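Local coordinates for protein alcohol dehydrogenase (Escherichia coli, PDB 5VM2) that probably acts as a zinc-containing, NAD(H)- or NADP(H)-dependent alcohol dehydrogenase of unknown substrate specificity, and is linked to membrane biogenesis, at residues D239-T244 / Y256-G261. Residues are numbered along the deposited sequence; the frame is centred on the assembly and turned at random.
Sequences DIVFET and YLVMRG
With chi1 of Val-241 at -178°, CG1 stands anti to the backbone N and CG2 anti to the carbonyl carbon, and it is CG2 that meets Leu-257 and Val-258. CG2 of Val-241 lies 3.9 Å from CB of Val-258 and 4.0 Å from CB of Leu-257, an apolar contact. CG2 of Val-241 also reaches the main chain, 3.9 Å from the carbonyl C of Leu-257. The Val-241 and Val-258 side chains cross obliquely. At the start of strand 238-243, chi1 of Met-259 (79°) sets its CG between the backbone N and the carbonyl carbon, 4.1 Å from CA of Asp-239. The side chains of Asp-239 and Met-259 extend alongside each other, with SD of Met-259 in van der Waals contact with OD2 of Asp-239 at 3.5 Å. The other oxygen, OD1, accepts a hydrogen bond from Lys-171 N. No hydrogen bond joins the segments; instead, the backbone of Asp-239 and Val-241 bonds to strand 262-267, while Leu-175 touches both Val-241 and Leu-257. Strand 238-243, helix 248-253 and strand 262-267 form a beta-alpha-beta crossover, and Leu-257 and Val-258, on the connection from the helix to strand 262-267, pack on the parallel sheet of the Rossmann-type domain.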
# COMPACT_ATOMS: atom_id res chain seq x y z
N ASP A 239 -23.20 -1.24 -4.76
CA ASP A 239 -22.65 -1.64 -6.05
C ASP A 239 -21.29 -2.33 -5.88
O ASP A 239 -21.00 -3.33 -6.55
CB ASP A 239 -22.49 -0.43 -6.97
CG ASP A 239 -23.82 0.18 -7.36
OD1 ASP A 239 -24.39 0.93 -6.55
OD2 ASP A 239 -24.28 -0.11 -8.48
N ILE A 240 -20.45 -1.79 -5.00
CA ILE A 240 -19.10 -2.31 -4.79
C ILE A 240 -18.85 -2.33 -3.29
O ILE A 240 -19.10 -1.34 -2.61
CB ILE A 240 -18.03 -1.46 -5.50
CG1 ILE A 240 -18.32 -1.33 -7.00
CG2 ILE A 240 -16.66 -2.05 -5.26
CD1 ILE A 240 -17.67 -0.10 -7.63
N VAL A 241 -18.35 -3.45 -2.78
CA VAL A 241 -17.88 -3.54 -1.41
C VAL A 241 -16.39 -3.83 -1.46
O VAL A 241 -15.96 -4.82 -2.06
CB VAL A 241 -18.61 -4.62 -0.60
CG1 VAL A 241 -18.12 -4.62 0.84
CG2 VAL A 241 -20.12 -4.41 -0.66
N PHE A 242 -15.60 -2.96 -0.84
CA PHE A 242 -14.17 -3.17 -0.69
C PHE A 242 -13.90 -3.73 0.69
O PHE A 242 -14.35 -3.17 1.70
CB PHE A 242 -13.40 -1.86 -0.87
CG PHE A 242 -13.47 -1.30 -2.26
CD1 PHE A 242 -14.47 -0.41 -2.61
CD2 PHE A 242 -12.53 -1.66 -3.21
CE1 PHE A 242 -14.54 0.12 -3.89
CE2 PHE A 242 -12.59 -1.14 -4.49
CZ PHE A 242 -13.60 -0.24 -4.83
N GLU A 243 -13.17 -4.84 0.74
CA GLU A 243 -12.66 -5.39 1.99
C GLU A 243 -11.18 -5.04 2.08
O GLU A 243 -10.39 -5.47 1.23
CB GLU A 243 -12.88 -6.90 2.06
CG GLU A 243 -12.82 -7.47 3.46
CD GLU A 243 -11.41 -7.54 4.00
OE1 GLU A 243 -11.21 -7.28 5.20
OE2 GLU A 243 -10.49 -7.86 3.21
N THR A 244 -10.81 -4.25 3.09
CA THR A 244 -9.47 -3.68 3.16
C THR A 244 -8.75 -3.95 4.47
O THR A 244 -7.54 -3.71 4.53
CB THR A 244 -9.51 -2.16 2.94
OG1 THR A 244 -10.08 -1.53 4.09
CG2 THR A 244 -10.35 -1.81 1.71
N TYR A 256 -23.29 -10.08 2.59
CA TYR A 256 -24.54 -9.50 3.07
C TYR A 256 -24.68 -8.02 2.74
O TYR A 256 -25.74 -7.44 3.00
CB TYR A 256 -24.64 -9.71 4.58
CG TYR A 256 -24.60 -11.18 4.95
CD1 TYR A 256 -23.41 -11.82 5.26
CD2 TYR A 256 -25.77 -11.94 4.96
CE1 TYR A 256 -23.38 -13.17 5.59
CE2 TYR A 256 -25.75 -13.29 5.29
CZ TYR A 256 -24.55 -13.89 5.60
OH TYR A 256 -24.53 -15.23 5.92
N LEU A 257 -23.65 -7.40 2.15
CA LEU A 257 -23.63 -5.96 1.93
C LEU A 257 -23.71 -5.55 0.46
O LEU A 257 -23.96 -4.37 0.19
CB LEU A 257 -22.35 -5.36 2.53
CG LEU A 257 -22.12 -5.62 4.02
CD1 LEU A 257 -20.80 -5.00 4.46
CD2 LEU A 257 -23.27 -5.07 4.84
N VAL A 258 -23.50 -6.48 -0.47
CA VAL A 258 -23.38 -6.17 -1.89
C VAL A 258 -24.73 -6.43 -2.57
O VAL A 258 -25.50 -7.31 -2.17
CB VAL A 258 -22.26 -7.02 -2.54
CG1 VAL A 258 -22.61 -8.49 -2.49
CG2 VAL A 258 -21.98 -6.57 -3.98
N MET A 259 -25.01 -5.64 -3.60
CA MET A 259 -26.23 -5.83 -4.38
C MET A 259 -26.05 -6.96 -5.39
O MET A 259 -24.93 -7.33 -5.76
CB MET A 259 -26.60 -4.55 -5.12
CG MET A 259 -25.79 -4.33 -6.38
SD MET A 259 -26.22 -2.82 -7.26
CE MET A 259 -27.85 -2.47 -6.63
N ARG A 260 -27.17 -7.50 -5.86
CA ARG A 260 -27.12 -8.46 -6.95
C ARG A 260 -26.40 -7.85 -8.14
O ARG A 260 -26.54 -6.66 -8.44
CB ARG A 260 -28.54 -8.90 -7.33
CG ARG A 260 -29.45 -7.76 -7.74
CD ARG A 260 -30.87 -8.25 -7.96
NE ARG A 260 -31.43 -8.84 -6.75
CZ ARG A 260 -32.47 -9.67 -6.73
NH1 ARG A 260 -33.06 -10.01 -7.87
NH2 ARG A 260 -32.91 -10.15 -5.58
N GLY A 261 -25.60 -8.67 -8.82
CA GLY A 261 -24.80 -8.18 -9.92
C GLY A 261 -23.64 -7.29 -9.52
O GLY A 261 -22.93 -6.80 -10.41